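Long-range contacts in diaminopimelate decarboxylase (Phaeodactylum tricornutum, PDB 7JPJ), which probably catalyses the pyridoxal-phosphate-dependent decarboxylation of diaminopimelate to lysine, the closing step of lysine biosynthesis, as a dimer: residues G242-E247 with G326-I331; Y283-A288 with S392-S397; A290-V295 with I386-G391; S349-G354 with E371-Q376. One frame throughout, in Å; residues are numbered along the deposited sequence.

Contact 1 (G242-E247 with G326-I331). With DLY (D-lysine), chain C.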
loop_
_atom_site.group_PDB
_atom_site.type_symbol
_atom_site.label_atom_id
_atom_site.label_comp_id
_atom_site.label_asym_id
_atom_site.label_seq_id
_atom_site.Cartn_x
_atom_site.Cartn_y
_atom_site.Cartn_z
ATOM N N GLY A 242 -15.996 -13.387 -8.237
ATOM C CA GLY A 242 -16.388 -12.372 -9.194
ATOM C C GLY A 242 -17.122 -11.223 -8.539
ATOM O O GLY A 242 -18.333 -11.298 -8.316
ATOM N N ARG A 243 -16.398 -10.151 -8.221
ATOM C CA ARG A 243 -17.030 -9.006 -7.572
ATOM C C ARG A 243 -17.981 -8.286 -8.521
ATOM O O ARG A 243 -19.074 -7.873 -8.120
ATOM C CB ARG A 243 -15.964 -8.044 -7.055
ATOM C CG ARG A 243 -15.037 -8.638 -6.011
ATOM C CD ARG A 243 -13.916 -7.670 -5.680
ATOM N NE ARG A 243 -12.995 -8.195 -4.676
ATOM C CZ ARG A 243 -11.989 -9.019 -4.944
ATOM N NH1 ARG A 243 -11.776 -9.421 -6.189
ATOM N NH2 ARG A 243 -11.195 -9.440 -3.970
ATOM N N ASN A 244 -17.588 -8.133 -9.779
ATOM C CA ASN A 244 -18.351 -7.354 -10.740
ATOM C C ASN A 244 -19.228 -8.259 -11.592
ATOM O O ASN A 244 -18.918 -9.434 -11.812
ATOM C CB ASN A 244 -17.414 -6.540 -11.631
ATOM C CG ASN A 244 -16.392 -5.761 -10.833
ATOM O OD1 ASN A 244 -16.686 -4.687 -10.307
ATOM N ND2 ASN A 244 -15.185 -6.306 -10.725
ATOM N N LYS A 245 -20.338 -7.694 -12.062
ATOM C CA LYS A 245 -21.262 -8.429 -12.912
ATOM C C LYS A 245 -20.550 -8.915 -14.167
ATOM O O LYS A 245 -19.849 -8.150 -14.835
ATOM C CB LYS A 245 -22.451 -7.539 -13.280
ATOM C CG LYS A 245 -23.649 -8.280 -13.850
ATOM C CD LYS A 245 -24.162 -7.618 -15.120
ATOM C CE LYS A 245 -25.529 -8.168 -15.520
ATOM N NZ LYS A 245 -25.649 -9.633 -15.258
ATOM N N GLY A 246 -20.724 -10.200 -14.479
ATOM C CA GLY A 246 -20.091 -10.826 -15.614
ATOM C C GLY A 246 -18.912 -11.708 -15.256
ATOM O O GLY A 246 -18.665 -12.704 -15.945
ATOM N N GLU A 247 -18.177 -11.365 -14.204
ATOM C CA GLU A 247 -17.065 -12.191 -13.762
ATOM C C GLU A 247 -17.588 -13.434 -13.053
ATOM O O GLU A 247 -18.623 -13.401 -12.381
ATOM C CB GLU A 247 -16.139 -11.393 -12.842
ATOM C CG GLU A 247 -15.540 -10.161 -13.512
ATOM C CD GLU A 247 -14.816 -9.242 -12.543
ATOM O OE1 GLU A 247 -15.145 -9.254 -11.337
ATOM O OE2 GLU A 247 -13.918 -8.500 -12.996
ATOM N N GLY A 326 -5.380 -2.264 -10.591
ATOM C CA GLY A 326 -6.402 -1.867 -11.535
ATOM C C GLY A 326 -7.678 -2.655 -11.367
ATOM O O GLY A 326 -8.398 -2.884 -12.346
ATOM N N ALA A 327 -7.969 -3.091 -10.144
ATOM C CA ALA A 327 -9.131 -3.922 -9.876
ATOM C C ALA A 327 -10.386 -3.067 -9.782
ATOM O O ALA A 327 -10.399 -2.036 -9.101
ATOM C CB ALA A 327 -8.933 -4.707 -8.580
ATOM N N VAL A 328 -11.437 -3.500 -10.467
ATOM C CA VAL A 328 -12.737 -2.847 -10.400
ATOM C C VAL A 328 -13.515 -3.439 -9.235
ATOM O O VAL A 328 -13.531 -4.662 -9.041
ATOM C CB VAL A 328 -13.505 -3.016 -11.723
ATOM C CG1 VAL A 328 -14.779 -2.180 -11.718
ATOM C CG2 VAL A 328 -12.619 -2.640 -12.898
ATOM N N HIS A 329 -14.150 -2.572 -8.448
ATOM C CA HIS A 329 -15.029 -2.969 -7.364
ATOM C C HIS A 329 -16.454 -2.507 -7.651
ATOM O O HIS A 329 -16.657 -1.466 -8.285
ATOM C CB HIS A 329 -14.573 -2.381 -6.023
ATOM C CG HIS A 329 -13.312 -2.989 -5.491
ATOM N ND1 HIS A 329 -13.213 -3.502 -4.216
ATOM C CD2 HIS A 329 -12.094 -3.154 -6.060
ATOM C CE1 HIS A 329 -11.992 -3.965 -4.024
ATOM N NE2 HIS A 329 -11.292 -3.766 -5.127
ATOM N N PRO A 330 -17.457 -3.263 -7.205
ATOM C CA PRO A 330 -18.847 -2.810 -7.362
ATOM C C PRO A 330 -19.102 -1.573 -6.514
ATOM O O PRO A 330 -18.749 -1.529 -5.333
ATOM C CB PRO A 330 -19.676 -4.008 -6.880
ATOM C CG PRO A 330 -18.715 -5.149 -6.757
ATOM C CD PRO A 330 -17.370 -4.557 -6.511
ATOM N N ILE A 331 -19.721 -0.565 -7.123
ATOM C CA ILE A 331 -19.912 0.735 -6.492
ATOM C C ILE A 331 -21.382 1.112 -6.567
ATOM O O ILE A 331 -21.974 1.116 -7.652
ATOM C CB ILE A 331 -19.038 1.815 -7.154
ATOM C CG1 ILE A 331 -17.559 1.468 -6.980
ATOM C CG2 ILE A 331 -19.353 3.178 -6.570
ATOM C CD1 ILE A 331 -16.638 2.231 -7.894
HETATM N N DLY C . -9.405 -10.775 -9.792
HETATM C CA DLY C . -8.849 -10.716 -8.445
HETATM C C DLY C . -9.664 -11.569 -7.466
HETATM O O DLY C . -10.561 -12.326 -7.855
HETATM C CB DLY C . -7.386 -11.170 -8.456
HETATM C CG DLY C . -6.568 -10.710 -7.254
HETATM C CD DLY C . -5.106 -11.109 -7.409
HETATM C CE DLY C . -4.304 -10.838 -6.142
HETATM N NZ DLY C . -2.918 -11.383 -6.240
HETATM O OXT DLY C . -9.444 -11.523 -6.252
#

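Contact 2 (Y283-A288 with S392-S397). With SO4 (sulfate ion), chain D.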
loop_
_atom_site.group_PDB
_atom_site.type_symbol
_atom_site.label_atom_id
_atom_site.label_comp_id
_atom_site.label_asym_id
_atom_site.label_seq_id
_atom_site.Cartn_x
_atom_site.Cartn_y
_atom_site.Cartn_z
ATOM N N TYR A 283 -12.167 -15.971 -0.925
ATOM C CA TYR A 283 -13.479 -16.607 -1.018
ATOM C C TYR A 283 -14.286 -16.502 0.270
ATOM O O TYR A 283 -15.512 -16.635 0.228
ATOM C CB TYR A 283 -13.321 -18.079 -1.407
ATOM C CG TYR A 283 -14.519 -18.658 -2.128
ATOM C CD1 TYR A 283 -14.617 -18.595 -3.513
ATOM C CD2 TYR A 283 -15.552 -19.273 -1.425
ATOM C CE1 TYR A 283 -15.711 -19.127 -4.179
ATOM C CE2 TYR A 283 -16.648 -19.805 -2.082
ATOM C CZ TYR A 283 -16.722 -19.731 -3.458
ATOM O OH TYR A 283 -17.810 -20.261 -4.114
ATOM N N LEU A 284 -13.638 -16.255 1.405
ATOM C CA LEU A 284 -14.347 -16.241 2.676
ATOM C C LEU A 284 -14.807 -14.853 3.103
ATOM O O LEU A 284 -15.840 -14.738 3.772
ATOM C CB LEU A 284 -13.463 -16.837 3.775
ATOM C CG LEU A 284 -13.476 -18.355 3.936
ATOM C CD1 LEU A 284 -12.280 -18.800 4.753
ATOM C CD2 LEU A 284 -14.767 -18.815 4.597
ATOM N N VAL A 285 -14.081 -13.796 2.735
ATOM C CA VAL A 285 -14.309 -12.488 3.342
ATOM C C VAL A 285 -14.506 -11.381 2.309
ATOM O O VAL A 285 -14.921 -10.271 2.662
ATOM C CB VAL A 285 -13.152 -12.123 4.294
ATOM C CG1 VAL A 285 -13.112 -13.070 5.484
ATOM C CG2 VAL A 285 -11.824 -12.131 3.553
ATOM N N ALA A 286 -14.211 -11.659 1.036
ATOM C CA ALA A 286 -14.252 -10.620 0.008
ATOM C C ALA A 286 -15.605 -9.924 -0.070
ATOM O O ALA A 286 -15.707 -8.728 0.220
ATOM C CB ALA A 286 -13.899 -11.197 -1.364
ATOM N N MET A 287 -16.648 -10.658 -0.463
ATOM C CA MET A 287 -17.983 -10.078 -0.583
ATOM C C MET A 287 -18.624 -9.775 0.762
ATOM O O MET A 287 -19.720 -9.207 0.786
ATOM C CB MET A 287 -18.899 -11.011 -1.379
ATOM C CG MET A 287 -18.392 -11.354 -2.769
ATOM S SD MET A 287 -17.879 -9.933 -3.758
ATOM C CE MET A 287 -19.339 -8.898 -3.689
ATOM N N ALA A 288 -17.986 -10.140 1.869
ATOM C CA ALA A 288 -18.545 -9.895 3.189
ATOM C C ALA A 288 -18.202 -8.518 3.736
ATOM O O ALA A 288 -18.730 -8.139 4.786
ATOM C CB ALA A 288 -18.069 -10.968 4.175
ATOM N N SER A 392 -14.897 -5.423 -0.629
ATOM C CA SER A 392 -13.726 -4.811 -0.014
ATOM C C SER A 392 -13.403 -5.428 1.344
ATOM O O SER A 392 -12.834 -4.764 2.213
ATOM C CB SER A 392 -13.929 -3.304 0.119
ATOM O OG SER A 392 -14.171 -2.714 -1.146
ATOM N N GLY A 393 -13.764 -6.694 1.541
ATOM C CA GLY A 393 -13.476 -7.392 2.773
ATOM C C GLY A 393 -12.212 -8.219 2.764
ATOM O O GLY A 393 -11.849 -8.801 3.792
ATOM N N ALA A 394 -11.524 -8.287 1.626
ATOM C CA ALA A 394 -10.303 -9.067 1.485
ATOM C C ALA A 394 -9.199 -8.174 0.941
ATOM O O ALA A 394 -9.377 -7.522 -0.095
ATOM C CB ALA A 394 -10.517 -10.269 0.562
ATOM N N TYR A 395 -8.068 -8.139 1.648
ATOM C CA TYR A 395 -6.886 -7.391 1.219
ATOM C C TYR A 395 -7.195 -5.906 1.033
ATOM O O TYR A 395 -6.712 -5.261 0.101
ATOM C CB TYR A 395 -6.288 -7.994 -0.053
ATOM C CG TYR A 395 -5.982 -9.465 0.089
ATOM C CD1 TYR A 395 -4.904 -9.895 0.846
ATOM C CD2 TYR A 395 -6.777 -10.423 -0.525
ATOM C CE1 TYR A 395 -4.618 -11.237 0.985
ATOM C CE2 TYR A 395 -6.500 -11.770 -0.393
ATOM C CZ TYR A 395 -5.418 -12.171 0.365
ATOM O OH TYR A 395 -5.133 -13.511 0.504
ATOM N N CYS A 396 -8.015 -5.360 1.932
ATOM C CA CYS A 396 -8.271 -3.922 1.971
ATOM C C CYS A 396 -7.900 -3.361 3.335
ATOM O O CYS A 396 -6.891 -2.661 3.448
ATOM C CB CYS A 396 -9.728 -3.624 1.614
ATOM S SG CYS A 396 -10.182 -4.101 -0.068
ATOM N N SER A 397 -8.679 -3.648 4.381
ATOM C CA SER A 397 -8.266 -3.275 5.728
ATOM C C SER A 397 -6.940 -3.931 6.097
ATOM O O SER A 397 -6.087 -3.307 6.739
ATOM C CB SER A 397 -9.349 -3.658 6.734
ATOM O OG SER A 397 -8.940 -3.354 8.053
HETATM S S SO4 D . -6.594 -16.179 -1.671
HETATM O O1 SO4 D . -7.195 -15.419 -2.765
HETATM O O2 SO4 D . -7.335 -17.425 -1.483
HETATM O O3 SO4 D . -6.642 -15.396 -0.440
HETATM O O4 SO4 D . -5.200 -16.469 -1.995
#

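Contact 3 (A290-V295 with I386-G391)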
loop_
_atom_site.group_PDB
_atom_site.type_symbol
_atom_site.label_atom_id
_atom_site.label_comp_id
_atom_site.label_asym_id
_atom_site.label_seq_id
_atom_site.Cartn_x
_atom_site.Cartn_y
_atom_site.Cartn_z
ATOM N N ALA A 290 -17.377 -4.174 2.983
ATOM C CA ALA A 290 -17.669 -3.053 2.102
ATOM C C ALA A 290 -17.137 -1.767 2.710
ATOM O O ALA A 290 -17.294 -1.527 3.910
ATOM C CB ALA A 290 -19.174 -2.921 1.842
ATOM N N LEU A 291 -16.509 -0.945 1.870
ATOM C CA LEU A 291 -16.081 0.386 2.280
ATOM C C LEU A 291 -17.246 1.360 2.146
ATOM O O LEU A 291 -17.886 1.437 1.091
ATOM C CB LEU A 291 -14.894 0.854 1.437
ATOM C CG LEU A 291 -14.460 2.310 1.632
ATOM C CD1 LEU A 291 -13.806 2.510 2.992
ATOM C CD2 LEU A 291 -13.536 2.759 0.514
ATOM N N VAL A 292 -17.521 2.100 3.216
ATOM C CA VAL A 292 -18.623 3.053 3.266
ATOM C C VAL A 292 -18.022 4.439 3.455
ATOM O O VAL A 292 -17.427 4.727 4.501
ATOM C CB VAL A 292 -19.616 2.723 4.387
ATOM C CG1 VAL A 292 -20.811 3.655 4.331
ATOM C CG2 VAL A 292 -20.060 1.276 4.289
ATOM N N SER A 293 -18.174 5.296 2.449
ATOM C CA SER A 293 -17.630 6.646 2.478
ATOM C C SER A 293 -18.690 7.638 2.019
ATOM O O SER A 293 -19.767 7.262 1.548
ATOM C CB SER A 293 -16.380 6.766 1.595
ATOM O OG SER A 293 -16.716 6.644 0.223
ATOM N N LYS A 294 -18.369 8.921 2.158
ATOM C CA LYS A 294 -19.251 9.998 1.742
ATOM C C LYS A 294 -18.610 10.789 0.611
ATOM O O LYS A 294 -17.383 10.907 0.527
ATOM C CB LYS A 294 -19.589 10.933 2.912
ATOM C CG LYS A 294 -20.958 10.661 3.530
ATOM C CD LYS A 294 -21.214 11.500 4.780
ATOM C CE LYS A 294 -21.794 10.653 5.911
ATOM N NZ LYS A 294 -23.283 10.747 5.989
ATOM N N VAL A 295 -19.457 11.320 -0.269
ATOM C CA VAL A 295 -19.021 12.205 -1.345
ATOM C C VAL A 295 -18.846 13.594 -0.734
ATOM O O VAL A 295 -19.822 14.303 -0.486
ATOM C CB VAL A 295 -20.010 12.217 -2.512
ATOM C CG1 VAL A 295 -19.439 13.007 -3.680
ATOM C CG2 VAL A 295 -20.345 10.795 -2.935
ATOM N N ILE A 386 -23.768 8.807 0.158
ATOM C CA ILE A 386 -22.893 7.715 0.566
ATOM C C ILE A 386 -22.469 6.928 -0.666
ATOM O O ILE A 386 -23.307 6.567 -1.501
ATOM C CB ILE A 386 -23.600 6.803 1.582
ATOM C CG1 ILE A 386 -24.032 7.611 2.805
ATOM C CG2 ILE A 386 -22.706 5.641 1.975
ATOM C CD1 ILE A 386 -25.069 6.916 3.656
ATOM N N LEU A 387 -21.170 6.668 -0.785
ATOM C CA LEU A 387 -20.634 5.765 -1.795
ATOM C C LEU A 387 -20.190 4.483 -1.108
ATOM O O LEU A 387 -19.506 4.532 -0.081
ATOM C CB LEU A 387 -19.466 6.402 -2.552
ATOM C CG LEU A 387 -19.006 5.660 -3.813
ATOM C CD1 LEU A 387 -18.662 6.640 -4.923
ATOM C CD2 LEU A 387 -17.820 4.747 -3.522
ATOM N N VAL A 388 -20.584 3.342 -1.664
ATOM C CA VAL A 388 -20.301 2.040 -1.071
ATOM C C VAL A 388 -19.506 1.218 -2.073
ATOM O O VAL A 388 -19.999 0.917 -3.168
ATOM C CB VAL A 388 -21.588 1.306 -0.660
ATOM C CG1 VAL A 388 -21.268 -0.116 -0.225
ATOM C CG2 VAL A 388 -22.297 2.061 0.451
ATOM N N MET A 389 -18.281 0.855 -1.701
ATOM C CA MET A 389 -17.437 -0.015 -2.511
ATOM C C MET A 389 -17.530 -1.424 -1.939
ATOM O O MET A 389 -17.002 -1.697 -0.856
ATOM C CB MET A 389 -15.990 0.475 -2.526
ATOM C CG MET A 389 -15.613 1.265 -3.769
ATOM S SD MET A 389 -13.887 1.809 -3.770
ATOM C CE MET A 389 -13.209 0.800 -5.087
ATOM N N ASP A 390 -18.207 -2.311 -2.662
ATOM C CA ASP A 390 -18.409 -3.677 -2.208
ATOM C C ASP A 390 -17.221 -4.554 -2.597
ATOM O O ASP A 390 -16.320 -4.141 -3.331
ATOM C CB ASP A 390 -19.709 -4.240 -2.780
ATOM C CG ASP A 390 -20.931 -3.778 -2.011
ATOM O OD1 ASP A 390 -20.897 -3.810 -0.763
ATOM O OD2 ASP A 390 -21.926 -3.380 -2.652
ATOM N N GLY A 391 -17.229 -5.784 -2.088
ATOM C CA GLY A 391 -16.116 -6.693 -2.309
ATOM C C GLY A 391 -14.820 -6.222 -1.692
ATOM O O GLY A 391 -13.740 -6.582 -2.176
#

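Contact 4 (S349-G354 with E371-Q376)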
loop_
_atom_site.group_PDB
_atom_site.type_symbol
_atom_site.label_atom_id
_atom_site.label_comp_id
_atom_site.label_asym_id
_atom_site.label_seq_id
_atom_site.Cartn_x
_atom_site.Cartn_y
_atom_site.Cartn_z
ATOM N N SER A 349 -22.726 9.438 -15.299
ATOM C CA SER A 349 -21.407 8.832 -15.443
ATOM C C SER A 349 -20.352 9.725 -14.804
ATOM O O SER A 349 -20.250 10.911 -15.130
ATOM C CB SER A 349 -21.073 8.605 -16.916
ATOM O OG SER A 349 -21.823 7.536 -17.451
ATOM N N VAL A 350 -19.561 9.153 -13.896
ATOM C CA VAL A 350 -18.586 9.905 -13.119
ATOM C C VAL A 350 -17.299 9.098 -12.997
ATOM O O VAL A 350 -17.242 7.908 -13.316
ATOM C CB VAL A 350 -19.109 10.267 -11.711
ATOM C CG1 VAL A 350 -20.382 11.106 -11.801
ATOM C CG2 VAL A 350 -19.335 9.007 -10.888
ATOM N N VAL A 351 -16.256 9.781 -12.533
ATOM C CA VAL A 351 -15.007 9.171 -12.097
ATOM C C VAL A 351 -14.899 9.393 -10.596
ATOM O O VAL A 351 -15.214 10.481 -10.101
ATOM C CB VAL A 351 -13.794 9.773 -12.836
ATOM C CG1 VAL A 351 -12.492 9.292 -12.221
ATOM C CG2 VAL A 351 -13.847 9.432 -14.312
ATOM N N VAL A 352 -14.473 8.362 -9.871
ATOM C CA VAL A 352 -14.379 8.407 -8.415
ATOM C C VAL A 352 -12.909 8.495 -8.028
ATOM O O VAL A 352 -12.104 7.642 -8.423
ATOM C CB VAL A 352 -15.050 7.186 -7.767
ATOM C CG1 VAL A 352 -15.054 7.327 -6.252
ATOM C CG2 VAL A 352 -16.468 7.026 -8.295
ATOM N N VAL A 353 -12.558 9.520 -7.253
ATOM C CA VAL A 353 -11.185 9.730 -6.815
ATOM C C VAL A 353 -11.136 9.723 -5.293
ATOM O O VAL A 353 -12.136 9.950 -4.605
ATOM C CB VAL A 353 -10.582 11.040 -7.365
ATOM C CG1 VAL A 353 -10.613 11.049 -8.889
ATOM C CG2 VAL A 353 -11.311 12.245 -6.793
ATOM N N GLY A 354 -9.932 9.463 -4.767
ATOM C CA GLY A 354 -9.723 9.426 -3.337
ATOM C C GLY A 354 -9.275 10.762 -2.765
ATOM O O GLY A 354 -8.962 11.708 -3.486
ATOM N N GLU A 371 -3.400 3.183 -14.199
ATOM C CA GLU A 371 -3.015 4.519 -14.629
ATOM C C GLU A 371 -4.035 5.168 -15.553
ATOM O O GLU A 371 -3.867 6.341 -15.905
ATOM C CB GLU A 371 -1.650 4.474 -15.326
ATOM C CG GLU A 371 -0.491 4.198 -14.386
ATOM C CD GLU A 371 0.804 4.835 -14.854
ATOM O OE1 GLU A 371 1.051 4.858 -16.081
ATOM O OE2 GLU A 371 1.574 5.315 -13.992
ATOM N N GLN A 372 -5.078 4.448 -15.952
ATOM C CA GLN A 372 -6.079 4.960 -16.874
ATOM C C GLN A 372 -7.403 5.186 -16.154
ATOM O O GLN A 372 -7.710 4.526 -15.158
ATOM C CB GLN A 372 -6.280 4.001 -18.051
ATOM C CG GLN A 372 -5.535 4.400 -19.319
ATOM C CD GLN A 372 -4.058 4.054 -19.271
ATOM O OE1 GLN A 372 -3.576 3.459 -18.308
ATOM N NE2 GLN A 372 -3.331 4.426 -20.320
ATOM N N LEU A 373 -8.182 6.131 -16.673
ATOM C CA LEU A 373 -9.471 6.489 -16.099
ATOM C C LEU A 373 -10.591 5.673 -16.728
ATOM O O LEU A 373 -10.532 5.297 -17.904
ATOM C CB LEU A 373 -9.762 7.979 -16.298
ATOM C CG LEU A 373 -9.257 8.983 -15.259
ATOM C CD1 LEU A 373 -7.757 9.209 -15.393
ATOM C CD2 LEU A 373 -10.013 10.296 -15.394
ATOM N N ALA A 374 -11.623 5.409 -15.930
ATOM C CA ALA A 374 -12.825 4.738 -16.401
ATOM C C ALA A 374 -14.017 5.301 -15.643
ATOM O O ALA A 374 -13.905 5.627 -14.458
ATOM C CB ALA A 374 -12.738 3.220 -16.211
ATOM N N GLU A 375 -15.148 5.423 -16.329
ATOM C CA GLU A 375 -16.366 5.963 -15.744
ATOM C C GLU A 375 -17.367 4.845 -15.493
ATOM O O GLU A 375 -17.518 3.938 -16.317
ATOM C CB GLU A 375 -17.003 7.014 -16.655
ATOM C CG GLU A 375 -16.132 8.219 -16.948
ATOM C CD GLU A 375 -16.856 9.253 -17.786
ATOM O OE1 GLU A 375 -18.042 9.025 -18.116
ATOM O OE2 GLU A 375 -16.245 10.295 -18.112
ATOM N N GLN A 376 -18.057 4.922 -14.359
ATOM C CA GLN A 376 -19.149 4.015 -14.039
ATOM C C GLN A 376 -20.460 4.789 -14.001
ATOM O O GLN A 376 -20.513 5.915 -13.497
ATOM C CB GLN A 376 -18.914 3.312 -12.696
ATOM C CG GLN A 376 -17.613 2.526 -12.618
ATOM C CD GLN A 376 -17.577 1.558 -11.443
ATOM O OE1 GLN A 376 -18.609 1.252 -10.842
ATOM N NE2 GLN A 376 -16.385 1.071 -11.111
#

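Contact 1 (G242-E247 with G326-I331)
Asn244 makes the polar link between the two loops: its ND2 donates to Val328 O at 2.9 Å, with an N-H...O angle of 164°. The oxygen lies in the plane of the Asn244 amide, whereas the donor stands well above the plane of the Val328 carbonyl. A second bond leaves the same nitrogen for Glu247 OE1, 3.0 Å from Asn244 ND2, and Asn244 N reaches this oxygen from the same face of the carboxylate. Two donors thus grip OE1, while the two bonds of ND2 hold the amide in its rotation. An alanine in place of Asn244 would probably leave Val328 O without this donor and take from Glu247 OE1 one of its two Asn244 donors.

Van der Waals contacts flank this bond. Asn244 and Val328 cross at about a right angle, with Val328 CG1 3.5 Å from Asn244 OD1. Pro330 sets its ring rim against Arg243, CD lying 3.8 Å from Arg243 CB and CG 3.1 Å from Arg243 O. Arg243 CD sits over one face of the His329 ring, whose ND1 is bonded to Asp390 O.

The ligand contact is at the Arg243 tip. The side chain is extended from CG to NE (chi2 173°, chi3 180°), and NH1 donates to OXT of the bound D-lysine at 3.1 Å, the oxygen approaching the guanidinium edge. Glu247 N to Asn244 O closes a type II beta turn; together with the Gly326-Ile331 loop this turn backs Arg243, one wall of the D-lysine pocket, which also includes Arg321.

Contact 2 (Y283-A288 with S392-S397)
Val285 meets Ala394 and Gly393 through one branch. Its CB lies 3.6 Å from Gly393 O; beyond it, CG2 reaches 3.3 Å from that oxygen and 3.8 Å from Ala394 CB. The first torsion (chi1 -66°) sets CG1 anti to the carbonyl carbon and CG2 between N and C, the branch that meets the 392-397 loop. Ala394 CB also rests against Ala286, 4.0 Å from its CB.

The backbones come close at Gly393, where the lack of a side chain lets CA approach Val285 O to 3.2 Å in a CA-H...O contact. Gly393 N donates to Ala286 O at 3.1 Å.

Two residues on, Tyr395 OH donates to sulfate O3 at 2.6 Å, the oxygen lying at the ring edge. The ion is also bonded by Gly238 N, Gly281 N and Thr282 OG1, a site consistent with that of the cofactor phosphate in this family. A phenylalanine at Tyr395 would probably leave O3 without this hydroxyl partner.

Val285 lies on helix 282-285 and packs on Ile67 and Phe71 of helix 65-73 and on Tyr57 of strand 53-58, while Ser392 lies in the loop after strand 386-390; the contact therefore joins the barrel side to the beta domain.

Contact 3 (A290-V295 with I386-G391)
Val292 and Ile386 supply the most intimate fit of branched side chains between these strands: Val292 CG1 lies 3.6 Å from Ile386 CG2, and the two side chains cross obliquely. Ile386 CG2, anti to its backbone N, is directed over the first strand and also settles 3.4 Å from Ser293 O. On the same face the small Ala290 makes room for a larger neighbour: Val388 CG1 approaches its CB at 4.1 Å, and the Asp390 side chain lies beside that methyl.

The other face carries Leu291 and Ser293 beside Met389 and Leu387. Leu291 and Met389 touch at their roots, CB to CB 4.1 Å, before the methionine chain heads off toward Met363 and Ile331. The low profile of Ser293 accommodates Leu387, with OG 3.9 Å from Leu387 CB; farther along, Val295 CG2 meets that same CB more loosely.

The frame is antiparallel, the strand axes 4.5 Å apart and their directions 148° apart. Reciprocal bonds join Leu291 with Met389 and Ser293 with Leu387; that from Ser293 N to Leu387 O is the straightest at 173°. Helix 14-24 covers the Ile386 face through Ala17 and Ile21.

Chemically, the peptide groups satisfy one another between two largely apolar faces. The buried Asp390 is an exception, and its OD2 accepts from Ile10 N, so this carboxylate also ties the N-terminal part of the chain to the sheet.

Contact 4 (S349-G354 with E371-Q376)
Val351 stands at about a right angle to both Leu373 and Glu375 and touches each with a methyl. CG2 meets the Glu375 side chain at CG, 3.7 Å away, and also faces Ala374 O. Leu373 comes in with its CD2 tip, which lies 4.1 Å from Val351 CG2 and equally near CG1, so the leucine methyl sits in the fork of the valine. His307 and Leu362 press on Val351 as well.

Glu375 is arranged differently. Its CG is anti to the carbonyl carbon (chi1 -60°), which sets that atom on Val351, and the chain beyond is extended (chi2 -177°). It carries the carboxylate across to Ser349, where OE1 approaches CB at 3.3 Å while Ser349 OG stays 4.1 Å off. The methylene part therefore does the packing against Val351, and the charged end reaches the rim of the contact.

Alongside these contacts, one antiparallel hydrogen-bonded pair, Val350 with Gln376, joins the backbones. Gln376 N donates to Val350 O at 3.3 Å; the return bond from Val350 N to Gln376 O is weak. Glu375 CA adds a CA-H...O contact to Val350 O at 3.2 Å. The touching parts run 139° apart, and the chain turns a corner at Glu371 and Gln372; Glu371 makes backbone hydrogen bonds to the second subunit, and Leu373 packs on Ser163 of that subunit.

The chemistry is that of a short backbone link near the dimer interface, a buried valine packed on leucine and glutamate carbons, and a glutamate that is itself exposed and also touches His307.

Contact 1 lies between the ligand and the beta domain. It carries Arg243, bonded to D-lysine, and Arg243 NE reaches Gly391 O of contact 3 at 3.1 Å; Pro330 O to Asp390 N, 2.8 Å, probably adds a second bond between them. Contact 2 meets it where Arg243 CG packs on Met287 SD, 3.9 Å away, and its Ala394 side chain is about 9 Å from that of Lys60, the predicted cofactor lysine. Contacts 3 and 4 share one sheet, with Leu387 CD1 3.9 Å from Val352 CG1. Contact 4 stays remote from contact 2, their nearest atoms about 11 Å apart, and its Gln376 side chain is about 14 Å from the ligand.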